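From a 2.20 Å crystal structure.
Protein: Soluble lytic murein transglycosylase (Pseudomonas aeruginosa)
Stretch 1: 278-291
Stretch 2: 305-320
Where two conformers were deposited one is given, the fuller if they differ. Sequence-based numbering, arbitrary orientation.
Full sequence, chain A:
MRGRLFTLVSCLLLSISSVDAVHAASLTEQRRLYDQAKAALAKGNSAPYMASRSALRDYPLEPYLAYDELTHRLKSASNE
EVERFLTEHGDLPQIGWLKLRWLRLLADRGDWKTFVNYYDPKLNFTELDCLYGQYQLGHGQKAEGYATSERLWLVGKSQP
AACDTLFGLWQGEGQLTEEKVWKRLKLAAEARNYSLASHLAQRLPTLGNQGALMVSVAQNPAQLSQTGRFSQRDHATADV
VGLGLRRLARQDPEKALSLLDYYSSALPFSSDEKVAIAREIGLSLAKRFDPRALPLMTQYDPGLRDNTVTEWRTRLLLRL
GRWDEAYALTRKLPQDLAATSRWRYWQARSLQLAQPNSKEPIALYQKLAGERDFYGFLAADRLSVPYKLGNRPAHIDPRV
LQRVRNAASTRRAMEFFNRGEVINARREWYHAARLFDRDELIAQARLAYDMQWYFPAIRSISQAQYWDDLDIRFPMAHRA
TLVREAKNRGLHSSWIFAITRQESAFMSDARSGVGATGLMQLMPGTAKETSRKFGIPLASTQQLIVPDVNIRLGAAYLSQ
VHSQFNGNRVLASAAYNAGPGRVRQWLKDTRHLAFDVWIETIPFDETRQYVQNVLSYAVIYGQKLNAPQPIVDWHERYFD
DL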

# COMPACT_ATOMS: atom_id res chain seq x y z
N ALA A 278 -5.27 -24.36 -6.84
CA ALA A 278 -4.91 -24.24 -8.25
C ALA A 278 -4.56 -22.81 -8.61
O ALA A 278 -3.59 -22.56 -9.34
CB ALA A 278 -6.06 -24.75 -9.12
N ARG A 279 -5.33 -21.85 -8.11
CA ARG A 279 -5.06 -20.46 -8.46
C ARG A 279 -3.76 -19.98 -7.84
O ARG A 279 -2.98 -19.28 -8.50
CB ARG A 279 -6.25 -19.58 -8.06
CG ARG A 279 -7.47 -19.81 -8.98
CD ARG A 279 -8.61 -18.80 -8.73
NE ARG A 279 -9.87 -19.19 -9.37
CZ ARG A 279 -11.04 -18.62 -9.11
NH1 ARG A 279 -11.13 -17.65 -8.22
NH2 ARG A 279 -12.14 -19.04 -9.73
N GLU A 280 -3.45 -20.38 -6.60
CA GLU A 280 -2.19 -19.96 -6.01
C GLU A 280 -1.00 -20.62 -6.70
O GLU A 280 0.02 -19.97 -6.95
CB GLU A 280 -2.16 -20.24 -4.51
CG GLU A 280 -0.95 -19.64 -3.80
CD GLU A 280 -0.70 -18.17 -4.18
OE1 GLU A 280 0.32 -17.89 -4.85
OE2 GLU A 280 -1.53 -17.31 -3.83
N ILE A 281 -1.10 -21.91 -7.02
CA ILE A 281 -0.05 -22.57 -7.78
C ILE A 281 0.06 -21.95 -9.18
O ILE A 281 1.16 -21.65 -9.66
CB ILE A 281 -0.29 -24.09 -7.85
CG1 ILE A 281 -0.10 -24.71 -6.45
CG2 ILE A 281 0.65 -24.76 -8.85
CD1 ILE A 281 -0.54 -26.13 -6.36
N GLY A 282 -1.08 -21.72 -9.84
CA GLY A 282 -1.04 -21.16 -11.18
C GLY A 282 -0.38 -19.79 -11.22
O GLY A 282 0.48 -19.52 -12.06
N LEU A 283 -0.76 -18.93 -10.28
CA LEU A 283 -0.17 -17.60 -10.19
C LEU A 283 1.33 -17.66 -9.93
O LEU A 283 2.11 -16.93 -10.54
CB LEU A 283 -0.86 -16.79 -9.09
CG LEU A 283 -2.19 -16.14 -9.45
CD1 LEU A 283 -2.70 -15.35 -8.26
CD2 LEU A 283 -1.97 -15.22 -10.65
N SER A 284 1.76 -18.54 -9.03
CA SER A 284 3.19 -18.59 -8.76
C SER A 284 3.96 -19.19 -9.93
O SER A 284 5.07 -18.75 -10.25
CB SER A 284 3.46 -19.34 -7.45
OG SER A 284 4.83 -19.29 -7.14
N LEU A 285 3.40 -20.19 -10.61
CA LEU A 285 4.07 -20.69 -11.80
C LEU A 285 4.17 -19.61 -12.87
O LEU A 285 5.19 -19.49 -13.56
CB LEU A 285 3.33 -21.91 -12.37
CG LEU A 285 3.52 -23.25 -11.69
CD1 LEU A 285 2.60 -24.30 -12.31
CD2 LEU A 285 4.98 -23.67 -11.78
N ALA A 286 3.09 -18.84 -13.06
CA ALA A 286 3.08 -17.85 -14.13
C ALA A 286 4.11 -16.77 -13.88
O ALA A 286 4.72 -16.26 -14.82
CB ALA A 286 1.68 -17.23 -14.27
N LYS A 287 4.35 -16.42 -12.61
CA LYS A 287 5.36 -15.43 -12.30
C LYS A 287 6.77 -15.96 -12.53
O LYS A 287 7.72 -15.17 -12.57
CB LYS A 287 5.22 -14.93 -10.86
CG LYS A 287 4.20 -13.83 -10.71
CD LYS A 287 3.67 -13.74 -9.26
CE LYS A 287 2.62 -12.66 -9.16
NZ LYS A 287 2.21 -12.40 -7.73
N ARG A 288 6.92 -17.27 -12.72
CA ARG A 288 8.19 -17.83 -13.16
C ARG A 288 8.20 -18.10 -14.65
O ARG A 288 9.15 -18.71 -15.16
CB ARG A 288 8.49 -19.11 -12.40
CG ARG A 288 8.60 -18.89 -10.93
CD ARG A 288 8.45 -20.19 -10.24
NE ARG A 288 9.70 -20.67 -9.65
CZ ARG A 288 10.10 -20.36 -8.43
NH1 ARG A 288 9.37 -19.55 -7.66
NH2 ARG A 288 11.25 -20.85 -7.97
N PHE A 289 7.14 -17.69 -15.36
CA PHE A 289 7.07 -17.83 -16.80
C PHE A 289 7.05 -19.30 -17.23
O PHE A 289 7.62 -19.67 -18.26
CB PHE A 289 8.21 -17.05 -17.47
CG PHE A 289 8.39 -15.66 -16.90
CD1 PHE A 289 7.28 -14.81 -16.74
CD2 PHE A 289 9.64 -15.20 -16.49
CE1 PHE A 289 7.44 -13.52 -16.21
CE2 PHE A 289 9.80 -13.91 -15.96
CZ PHE A 289 8.70 -13.07 -15.82
N ASP A 290 6.37 -20.13 -16.46
CA ASP A 290 6.29 -21.55 -16.75
C ASP A 290 4.98 -21.79 -17.49
O ASP A 290 3.92 -21.52 -16.92
CB ASP A 290 6.36 -22.36 -15.46
CG ASP A 290 6.34 -23.88 -15.67
OD1 ASP A 290 5.76 -24.40 -16.65
OD2 ASP A 290 6.96 -24.57 -14.82
N PRO A 291 5.00 -22.27 -18.73
CA PRO A 291 3.74 -22.40 -19.48
C PRO A 291 2.78 -23.42 -18.89
O PRO A 291 1.60 -23.44 -19.28
CB PRO A 291 4.20 -22.82 -20.89
CG PRO A 291 5.49 -23.57 -20.62
CD PRO A 291 6.15 -22.82 -19.48
N ARG A 305 -13.08 -14.76 -13.25
CA ARG A 305 -13.58 -14.13 -12.03
C ARG A 305 -12.47 -13.53 -11.18
O ARG A 305 -12.74 -12.63 -10.39
CB ARG A 305 -14.35 -15.15 -11.19
CG ARG A 305 -15.53 -15.76 -11.90
CD ARG A 305 -16.21 -14.70 -12.75
NE ARG A 305 -16.96 -15.29 -13.88
CZ ARG A 305 -17.92 -14.67 -14.57
NH1 ARG A 305 -18.24 -13.43 -14.26
NH2 ARG A 305 -18.53 -15.30 -15.58
N ASP A 306 -11.25 -14.02 -11.32
CA ASP A 306 -10.14 -13.60 -10.48
C ASP A 306 -9.24 -12.70 -11.33
O ASP A 306 -8.53 -13.18 -12.23
CB ASP A 306 -9.41 -14.83 -9.95
CG ASP A 306 -8.38 -14.50 -8.92
OD1 ASP A 306 -7.67 -13.49 -9.08
OD2 ASP A 306 -8.26 -15.27 -7.95
N ASN A 307 -9.29 -11.40 -11.05
CA ASN A 307 -8.58 -10.43 -11.88
C ASN A 307 -7.08 -10.65 -11.85
O ASN A 307 -6.41 -10.49 -12.87
CB ASN A 307 -8.91 -9.01 -11.41
CG ASN A 307 -10.28 -8.54 -11.86
OD1 ASN A 307 -11.02 -9.25 -12.54
ND2 ASN A 307 -10.62 -7.33 -11.47
N THR A 308 -6.53 -11.02 -10.68
CA THR A 308 -5.10 -11.30 -10.61
C THR A 308 -4.73 -12.47 -11.52
O THR A 308 -3.70 -12.43 -12.20
CB THR A 308 -4.69 -11.60 -9.17
OG1 THR A 308 -5.09 -10.50 -8.35
CG2 THR A 308 -3.15 -11.76 -9.07
N VAL A 309 -5.58 -13.50 -11.58
CA VAL A 309 -5.29 -14.64 -12.45
C VAL A 309 -5.47 -14.27 -13.91
O VAL A 309 -4.74 -14.76 -14.77
CB VAL A 309 -6.16 -15.86 -12.07
CG1 VAL A 309 -5.96 -17.00 -13.06
CG2 VAL A 309 -5.86 -16.32 -10.64
N THR A 310 -6.45 -13.42 -14.21
CA THR A 310 -6.66 -13.02 -15.59
C THR A 310 -5.47 -12.24 -16.12
O THR A 310 -5.03 -12.47 -17.25
CB THR A 310 -7.93 -12.17 -15.70
OG1 THR A 310 -9.03 -12.90 -15.17
CG2 THR A 310 -8.21 -11.83 -17.14
N GLU A 311 -4.95 -11.32 -15.32
CA GLU A 311 -3.84 -10.49 -15.75
C GLU A 311 -2.57 -11.31 -15.90
O GLU A 311 -1.77 -11.07 -16.81
CB GLU A 311 -3.63 -9.34 -14.75
CG GLU A 311 -4.73 -8.29 -14.73
CD GLU A 311 -4.31 -6.98 -14.06
OE1 GLU A 311 -3.91 -7.02 -12.88
OE2 GLU A 311 -4.40 -5.90 -14.71
N TRP A 312 -2.35 -12.28 -15.01
CA TRP A 312 -1.11 -13.06 -15.11
C TRP A 312 -1.21 -14.11 -16.19
O TRP A 312 -0.21 -14.46 -16.80
CB TRP A 312 -0.74 -13.65 -13.75
CG TRP A 312 0.16 -12.68 -13.15
CD1 TRP A 312 -0.16 -11.73 -12.22
CD2 TRP A 312 1.52 -12.47 -13.50
NE1 TRP A 312 0.95 -10.94 -11.96
CE2 TRP A 312 1.99 -11.38 -12.74
CE3 TRP A 312 2.40 -13.10 -14.40
CZ2 TRP A 312 3.30 -10.92 -12.81
CZ3 TRP A 312 3.71 -12.63 -14.49
CH2 TRP A 312 4.15 -11.56 -13.69
N ARG A 313 -2.42 -14.58 -16.47
CA ARG A 313 -2.64 -15.40 -17.66
C ARG A 313 -2.29 -14.62 -18.92
O ARG A 313 -1.60 -15.13 -19.82
CB ARG A 313 -4.10 -15.86 -17.70
CG ARG A 313 -4.31 -17.10 -18.54
CD ARG A 313 -5.77 -17.35 -18.92
NE ARG A 313 -6.63 -17.53 -17.76
CZ ARG A 313 -7.92 -17.85 -17.83
NH1 ARG A 313 -8.62 -17.99 -16.72
NH2 ARG A 313 -8.50 -18.04 -19.01
N THR A 314 -2.72 -13.35 -19.00
CA THR A 314 -2.40 -12.53 -20.18
C THR A 314 -0.92 -12.16 -20.21
O THR A 314 -0.29 -12.22 -21.28
CB THR A 314 -3.25 -11.26 -20.23
OG1 THR A 314 -4.62 -11.55 -19.92
CG2 THR A 314 -3.19 -10.64 -21.64
N ARG A 315 -0.35 -11.80 -19.06
CA ARG A 315 1.07 -11.48 -19.00
C ARG A 315 1.92 -12.65 -19.45
O ARG A 315 2.88 -12.49 -20.22
CB ARG A 315 1.45 -11.06 -17.58
CG ARG A 315 1.02 -9.64 -17.23
CD ARG A 315 1.19 -9.28 -15.75
NE ARG A 315 0.82 -7.88 -15.59
CZ ARG A 315 0.18 -7.36 -14.55
NH1 ARG A 315 -0.17 -8.12 -13.52
NH2 ARG A 315 -0.12 -6.07 -14.54
N LEU A 316 1.56 -13.86 -19.01
CA LEU A 316 2.33 -15.04 -19.36
C LEU A 316 2.27 -15.29 -20.87
O LEU A 316 3.29 -15.61 -21.49
CB LEU A 316 1.82 -16.24 -18.57
CG LEU A 316 2.46 -17.61 -18.81
CD1 LEU A 316 3.97 -17.55 -18.66
CD2 LEU A 316 1.90 -18.63 -17.84
N LEU A 317 1.09 -15.13 -21.47
CA LEU A 317 0.99 -15.28 -22.92
C LEU A 317 1.90 -14.27 -23.62
O LEU A 317 2.54 -14.60 -24.62
CB LEU A 317 -0.46 -15.12 -23.38
CG LEU A 317 -1.38 -16.28 -22.96
CD1 LEU A 317 -2.84 -15.89 -23.08
CD2 LEU A 317 -1.05 -17.52 -23.81
N LEU A 318 1.96 -13.05 -23.10
CA LEU A 318 2.83 -12.04 -23.69
C LEU A 318 4.30 -12.42 -23.52
O LEU A 318 5.09 -12.28 -24.45
CB LEU A 318 2.56 -10.67 -23.06
CG LEU A 318 1.19 -10.01 -23.30
CD1 LEU A 318 1.09 -8.81 -22.38
CD2 LEU A 318 0.98 -9.57 -24.74
N ARG A 319 4.67 -12.91 -22.34
CA ARG A 319 6.05 -13.35 -22.16
C ARG A 319 6.39 -14.49 -23.11
O ARG A 319 7.54 -14.62 -23.55
CB ARG A 319 6.30 -13.78 -20.72
CG ARG A 319 7.78 -14.03 -20.39
CD ARG A 319 8.51 -12.76 -20.02
NE ARG A 319 9.84 -13.08 -19.49
CZ ARG A 319 10.58 -12.27 -18.73
NH1 ARG A 319 10.13 -11.07 -18.38
NH2 ARG A 319 11.77 -12.66 -18.33
N LEU A 320 5.42 -15.32 -23.46
CA LEU A 320 5.71 -16.45 -24.32
C LEU A 320 5.60 -16.11 -25.79
O LEU A 320 5.78 -16.99 -26.63
CB LEU A 320 4.79 -17.63 -23.99
CG LEU A 320 5.07 -18.22 -22.60
CD1 LEU A 320 3.83 -18.95 -22.09
CD2 LEU A 320 6.30 -19.12 -22.58
O HOH W 1 -9.76 -17.56 -6.16

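The helix through Arg 279 to Ala 286 and the helix 307-319 run in the same general direction at 31°, their axes 9.6 Å apart at closest approach; the two stretches together bury 785 Å², both sides summed, without a direct hydrogen bond. Trp 312 covers the most surface. Its CA-CB bond points toward stretch 1, and the indole lies beside Ala 286 and Lys 287: Lys 287 CG sits 3.7 Å from the centroid of the Trp 312 six-membered ring, over its face, so the aliphatic part of the lysine covers the aromatic surface. Leu 283 CD2 packs 3.7 Å from Trp 312 CB, and Leu 283 CG lies 3.9 Å from Val 309 CG2. The small Ala 286 allows close approach, its CB 3.8 Å from Leu 316 CD2. Phe 289, in the loop that follows, meets the edge of the indole, Phe 289 CE1 lying 4.2 Å from Trp 312 CZ3. One face of the phenyl ring carries the guanidinium of Arg 319, stacked at 15° with Arg 319 CZ 3.8 Å from the ring centroid; this cation-pi contact leaves NH1 and NH2 free to hydrogen-bond elsewhere in the structure. At the other end, Arg 279 NH1 and Asp 306 OD2 form a long salt bridge (3.7 Å), bridged by a water, while Asp 306 OD1 caps its helix, accepting from Val 309 N (3.3 Å).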